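Local coordinates for hypothetical conserved protein (PDB 2PCS) that is of unknown function but, as a CoxG-family member of the Bet v 1-like clan with an unidentified ligand bound, probably holds a small molecule in its cavity, at residues A[21-33]-A[133-146]. Sequence-based numbering, arbitrary orientation.
Sequences KLMDPSILSKCIM and LLISDFFKKIQKEI
The carbonyl oxygen of Cys31 is met by Phe138 and Lys141 of segment 133-146 of the long helix 124-148. Phe138 offers its CA-H in a CA-H···O contact, with Phe138 CA 3.5 Å from Cys31 O and an angle of 152° at the hydrogen. Lys141 brings its aliphatic CD to 3.6 Å from the same Cys31 O, while its amine reaches back one turn to Asp137 in a salt bridge whose hydrogen bond is weak (Lys141 NZ to Asp137 OD2, 3.3 Å). Met33 lies across this pair at about a right angle, and its CE ends 3.5 Å from Leu133 CD1. Cys31 itself is a knob in the hole formed by Phe138, Lys141, Ile142 and Glu145; its SG stands 3.7 Å from Ile142 CD1, and its CB packs on Phe138 CD1. With CG anti to the backbone N (chi1 174°), the Phe138 ring reaches toward helix 25-31, where Leu28 CD2 meets its edge in plane, 3.7 Å from Phe138 CZ; Leu22 CD2 also lies at the edge, near the ring plane, and Ile142 CG1 lies over one face. A serine in place of Phe138 would probably open a gap beside Leu22 and Leu28 and leave Cys31 CB without its aromatic neighbour. The axes of helix 25-31 and segment 133-146 come within 9.4 Å, their N-to-C directions 132° apart, closer to antiparallel than to parallel, and Leu22 and Phe139 both continue onto Leu107 of strand 104-116. Two short helices packed against a long C-terminal helix over a curved antiparallel sheet are the hallmark of the Bet v 1-like fold, and the unknown ligand about 4 Å from the Phe138 side chain is consistent with this helix helping to line its cavity.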
loop_
_atom_site.group_PDB
_atom_site.type_symbol
_atom_site.label_atom_id
_atom_site.label_comp_id
_atom_site.label_asym_id
_atom_site.label_seq_id
_atom_site.Cartn_x
_atom_site.Cartn_y
_atom_site.Cartn_z
ATOM N N LYS A 21 -1.504 -12.977 3.199
ATOM C CA LYS A 21 -0.353 -12.254 2.608
ATOM C C LYS A 21 -0.321 -10.812 3.061
ATOM O O LYS A 21 0.735 -10.278 3.434
ATOM C CB LYS A 21 -0.318 -12.315 1.078
ATOM C CG LYS A 21 0.062 -13.687 0.518
ATOM C CD LYS A 21 1.343 -14.270 1.110
ATOM C CE LYS A 21 1.407 -15.821 0.937
ATOM N NZ LYS A 21 2.703 -16.439 1.457
ATOM N N LEU A 22 -1.494 -10.188 3.058
ATOM C CA LEU A 22 -1.598 -8.801 3.406
ATOM C C LEU A 22 -1.246 -8.525 4.885
ATOM O O LEU A 22 -0.911 -7.394 5.255
ATOM C CB LEU A 22 -3.002 -8.314 3.065
ATOM C CG LEU A 22 -3.394 -8.184 1.596
ATOM C CD1 LEU A 22 -4.853 -7.883 1.506
ATOM C CD2 LEU A 22 -2.561 -7.093 0.863
ATOM N N MET A 23 -1.353 -9.542 5.736
ATOM C CA MET A 23 -1.094 -9.367 7.164
ATOM C C MET A 23 0.283 -9.890 7.589
ATOM O O MET A 23 0.651 -9.798 8.758
ATOM C CB MET A 23 -2.199 -10.023 8.006
ATOM C CG MET A 23 -3.538 -9.382 7.862
ATOM S SD MET A 23 -3.639 -7.683 8.452
ATOM C CE MET A 23 -4.068 -8.169 10.098
ATOM N N ASP A 24 1.060 -10.378 6.634
ATOM C CA ASP A 24 2.387 -10.941 6.909
ATOM C C ASP A 24 3.499 -9.914 6.700
ATOM O O ASP A 24 3.867 -9.665 5.551
ATOM C CB ASP A 24 2.616 -12.085 5.937
ATOM C CG ASP A 24 3.722 -13.022 6.366
ATOM O OD1 ASP A 24 4.640 -12.629 7.135
ATOM O OD2 ASP A 24 3.671 -14.179 5.903
ATOM N N PRO A 25 4.049 -9.321 7.779
ATOM C CA PRO A 25 5.035 -8.249 7.565
ATOM C C PRO A 25 6.297 -8.590 6.762
ATOM O O PRO A 25 6.845 -7.711 6.121
ATOM C CB PRO A 25 5.376 -7.748 8.977
ATOM C CG PRO A 25 4.845 -8.719 9.903
ATOM C CD PRO A 25 3.790 -9.550 9.207
ATOM N N SER A 26 6.745 -9.840 6.765
ATOM C CA SER A 26 7.856 -10.231 5.871
ATOM C C SER A 26 7.494 -10.182 4.389
ATOM O O SER A 26 8.318 -9.840 3.555
ATOM C CB SER A 26 8.441 -11.613 6.225
ATOM O OG SER A 26 7.508 -12.405 6.950
ATOM N N ILE A 27 6.263 -10.527 4.073
ATOM C CA ILE A 27 5.783 -10.487 2.718
ATOM C C ILE A 27 5.561 -9.017 2.245
ATOM O O ILE A 27 5.829 -8.680 1.071
ATOM C CB ILE A 27 4.458 -11.340 2.608
ATOM C CG1 ILE A 27 4.710 -12.787 3.062
ATOM C CG2 ILE A 27 3.773 -11.228 1.200
ATOM C CD1 ILE A 27 5.413 -13.656 2.027
ATOM N N LEU A 28 5.059 -8.168 3.146
ATOM C CA LEU A 28 4.827 -6.781 2.828
ATOM C C LEU A 28 6.158 -6.076 2.539
ATOM O O LEU A 28 6.306 -5.416 1.500
ATOM C CB LEU A 28 4.078 -6.074 3.961
ATOM C CG LEU A 28 2.660 -6.544 4.310
ATOM C CD1 LEU A 28 2.243 -6.155 5.763
ATOM C CD2 LEU A 28 1.649 -6.040 3.319
ATOM N N SER A 29 7.127 -6.218 3.443
ATOM C CA SER A 29 8.471 -5.677 3.218
ATOM C C SER A 29 9.012 -5.921 1.821
ATOM O O SER A 29 9.597 -5.027 1.216
ATOM C CB SER A 29 9.478 -6.242 4.202
ATOM O OG SER A 29 10.580 -5.345 4.238
ATOM N N LYS A 30 8.775 -7.140 1.337
ATOM C CA LYS A 30 9.147 -7.600 0.037
ATOM C C LYS A 30 8.304 -6.996 -1.054
ATOM O O LYS A 30 8.812 -6.735 -2.130
ATOM C CB LYS A 30 9.024 -9.125 -0.001
ATOM C CG LYS A 30 10.322 -9.869 0.322
ATOM C CD LYS A 30 10.123 -11.278 0.986
ATOM C CE LYS A 30 11.513 -11.994 1.076
ATOM N NZ LYS A 30 11.572 -13.213 1.981
ATOM N N CYS A 31 7.016 -6.773 -0.806
ATOM C CA CYS A 31 6.118 -6.212 -1.865
ATOM C C CYS A 31 6.013 -4.678 -1.941
ATOM O O CYS A 31 5.484 -4.148 -2.915
ATOM C CB CYS A 31 4.724 -6.839 -1.790
ATOM S SG CYS A 31 4.732 -8.659 -1.810
ATOM N N ILE A 32 6.471 -3.961 -0.915
ATOM C CA ILE A 32 6.426 -2.476 -0.928
ATOM C C ILE A 32 7.662 -2.048 -1.644
ATOM O O ILE A 32 8.754 -2.462 -1.289
ATOM C CB ILE A 32 6.479 -1.862 0.488
ATOM C CG1 ILE A 32 5.179 -2.130 1.244
ATOM C CG2 ILE A 32 6.783 -0.368 0.455
ATOM C CD1 ILE A 32 5.334 -1.955 2.760
ATOM N N MET A 33 7.531 -1.211 -2.644
ATOM C CA MET A 33 8.742 -0.839 -3.361
ATOM C C MET A 33 9.662 0.069 -2.560
ATOM O O MET A 33 9.223 1.044 -1.953
ATOM C CB MET A 33 8.410 -0.188 -4.686
ATOM C CG MET A 33 9.289 -0.716 -5.836
ATOM S SD MET A 33 9.490 0.657 -6.926
ATOM C CE MET A 33 7.894 0.770 -7.716
ATOM N N LEU A 133 1.254 3.745 -9.773
ATOM C CA LEU A 133 2.368 2.834 -9.990
ATOM C C LEU A 133 2.780 2.079 -8.732
ATOM O O LEU A 133 3.099 0.889 -8.789
ATOM C CB LEU A 133 3.548 3.515 -10.734
ATOM C CG LEU A 133 5.067 3.324 -10.434
ATOM C CD1 LEU A 133 5.604 1.938 -10.057
ATOM C CD2 LEU A 133 5.871 3.803 -11.629
ATOM N N LEU A 134 2.815 2.758 -7.590
ATOM C CA LEU A 134 3.194 2.082 -6.317
ATOM C C LEU A 134 2.155 1.011 -5.939
ATOM O O LEU A 134 2.492 -0.156 -5.684
ATOM C CB LEU A 134 3.376 3.137 -5.185
ATOM C CG LEU A 134 4.641 4.001 -5.421
ATOM C CD1 LEU A 134 4.697 5.163 -4.483
ATOM C CD2 LEU A 134 5.968 3.178 -5.362
ATOM N N ILE A 135 0.881 1.408 -5.952
ATOM C CA ILE A 135 -0.238 0.467 -5.713
ATOM C C ILE A 135 -0.206 -0.729 -6.678
ATOM O O ILE A 135 -0.249 -1.874 -6.208
ATOM C CB ILE A 135 -1.609 1.191 -5.751
ATOM C CG1 ILE A 135 -1.680 2.200 -4.579
ATOM C CG2 ILE A 135 -2.767 0.174 -5.717
ATOM C CD1 ILE A 135 -2.538 3.400 -4.871
ATOM N N SER A 136 -0.106 -0.488 -8.003
ATOM C CA SER A 136 -0.034 -1.625 -8.978
ATOM C C SER A 136 1.141 -2.576 -8.746
ATOM O O SER A 136 0.970 -3.808 -8.789
ATOM C CB SER A 136 0.044 -1.160 -10.420
ATOM O OG SER A 136 -0.932 -0.179 -10.661
ATOM N N ASP A 137 2.317 -2.008 -8.489
ATOM C CA ASP A 137 3.481 -2.795 -8.223
ATOM C C ASP A 137 3.385 -3.617 -6.933
ATOM O O ASP A 137 3.885 -4.765 -6.837
ATOM C CB ASP A 137 4.722 -1.904 -8.151
ATOM C CG ASP A 137 5.992 -2.741 -8.026
ATOM O OD1 ASP A 137 6.328 -3.434 -9.026
ATOM O OD2 ASP A 137 6.590 -2.774 -6.919
ATOM N N PHE A 138 2.741 -3.031 -5.925
ATOM C CA PHE A 138 2.461 -3.789 -4.690
ATOM C C PHE A 138 1.477 -4.940 -4.966
ATOM O O PHE A 138 1.684 -6.075 -4.553
ATOM C CB PHE A 138 1.898 -2.850 -3.635
ATOM C CG PHE A 138 1.436 -3.553 -2.389
ATOM C CD1 PHE A 138 2.354 -3.964 -1.403
ATOM C CD2 PHE A 138 0.089 -3.814 -2.195
ATOM C CE1 PHE A 138 1.923 -4.606 -0.256
ATOM C CE2 PHE A 138 -0.335 -4.453 -1.024
ATOM C CZ PHE A 138 0.555 -4.815 -0.051
ATOM N N PHE A 139 0.390 -4.639 -5.646
ATOM C CA PHE A 139 -0.599 -5.688 -5.894
ATOM C C PHE A 139 -0.035 -6.778 -6.829
ATOM O O PHE A 139 -0.400 -7.954 -6.714
ATOM C CB PHE A 139 -1.920 -5.091 -6.369
ATOM C CG PHE A 139 -2.704 -4.463 -5.266
ATOM C CD1 PHE A 139 -3.308 -3.238 -5.437
ATOM C CD2 PHE A 139 -2.817 -5.094 -4.048
ATOM C CE1 PHE A 139 -4.021 -2.633 -4.393
ATOM C CE2 PHE A 139 -3.520 -4.501 -2.988
ATOM C CZ PHE A 139 -4.116 -3.256 -3.171
ATOM N N LYS A 140 0.925 -6.374 -7.685
ATOM C CA LYS A 140 1.629 -7.280 -8.593
ATOM C C LYS A 140 2.468 -8.247 -7.797
ATOM O O LYS A 140 2.473 -9.435 -8.083
ATOM C CB LYS A 140 2.523 -6.494 -9.565
ATOM C CG LYS A 140 3.370 -7.370 -10.493
ATOM C CD LYS A 140 4.578 -6.652 -11.101
ATOM C CE LYS A 140 5.501 -7.681 -11.849
ATOM N NZ LYS A 140 6.604 -6.991 -12.660
ATOM N N LYS A 141 3.198 -7.763 -6.796
ATOM C CA LYS A 141 4.081 -8.684 -6.076
ATOM C C LYS A 141 3.294 -9.547 -5.109
ATOM O O LYS A 141 3.689 -10.688 -4.824
ATOM C CB LYS A 141 5.235 -7.959 -5.377
ATOM C CG LYS A 141 6.296 -7.343 -6.318
ATOM C CD LYS A 141 6.795 -6.020 -5.752
ATOM C CE LYS A 141 8.283 -5.698 -5.992
ATOM N NZ LYS A 141 8.711 -4.506 -5.111
ATOM N N ILE A 142 2.186 -9.008 -4.596
ATOM C CA ILE A 142 1.302 -9.772 -3.722
ATOM C C ILE A 142 0.715 -10.914 -4.531
ATOM O O ILE A 142 0.612 -12.025 -4.038
ATOM C CB ILE A 142 0.123 -8.923 -3.142
ATOM C CG1 ILE A 142 0.584 -7.984 -2.047
ATOM C CG2 ILE A 142 -0.945 -9.811 -2.538
ATOM C CD1 ILE A 142 1.175 -8.672 -0.910
ATOM N N GLN A 143 0.316 -10.635 -5.761
ATOM C CA GLN A 143 -0.267 -11.664 -6.605
ATOM C C GLN A 143 0.749 -12.798 -6.818
ATOM O O GLN A 143 0.377 -13.989 -6.779
ATOM C CB GLN A 143 -0.835 -11.096 -7.915
ATOM C CG GLN A 143 -1.567 -12.110 -8.836
ATOM C CD GLN A 143 -2.639 -13.003 -8.145
ATOM O OE1 GLN A 143 -3.836 -12.758 -8.286
ATOM N NE2 GLN A 143 -2.197 -14.054 -7.425
ATOM N N LYS A 144 2.024 -12.434 -6.936
ATOM C CA LYS A 144 3.070 -13.406 -7.079
ATOM C C LYS A 144 3.244 -14.236 -5.827
ATOM O O LYS A 144 3.395 -15.449 -5.913
ATOM C CB LYS A 144 4.401 -12.746 -7.451
ATOM C CG LYS A 144 5.595 -13.547 -6.922
ATOM C CD LYS A 144 6.938 -12.904 -7.211
ATOM C CE LYS A 144 8.079 -13.942 -7.182
ATOM N NZ LYS A 144 9.342 -13.314 -7.715
ATOM N N GLU A 145 3.251 -13.613 -4.659
ATOM C CA GLU A 145 3.536 -14.382 -3.444
ATOM C C GLU A 145 2.377 -15.276 -3.077
ATOM O O GLU A 145 2.583 -16.341 -2.505
ATOM C CB GLU A 145 3.921 -13.480 -2.268
ATOM C CG GLU A 145 5.246 -12.733 -2.469
ATOM C CD GLU A 145 6.489 -13.619 -2.371
ATOM O OE1 GLU A 145 6.425 -14.761 -1.862
ATOM O OE2 GLU A 145 7.565 -13.149 -2.788
ATOM N N ILE A 146 1.162 -14.833 -3.411
ATOM C CA ILE A 146 -0.042 -15.666 -3.328
ATOM C C ILE A 146 0.146 -16.881 -4.230
ATOM O O ILE A 146 0.025 -18.003 -3.762
ATOM C CB ILE A 146 -1.319 -14.909 -3.756
ATOM C CG1 ILE A 146 -1.738 -13.876 -2.705
ATOM C CG2 ILE A 146 -2.473 -15.884 -4.008
ATOM C CD1 ILE A 146 -2.781 -12.879 -3.212
#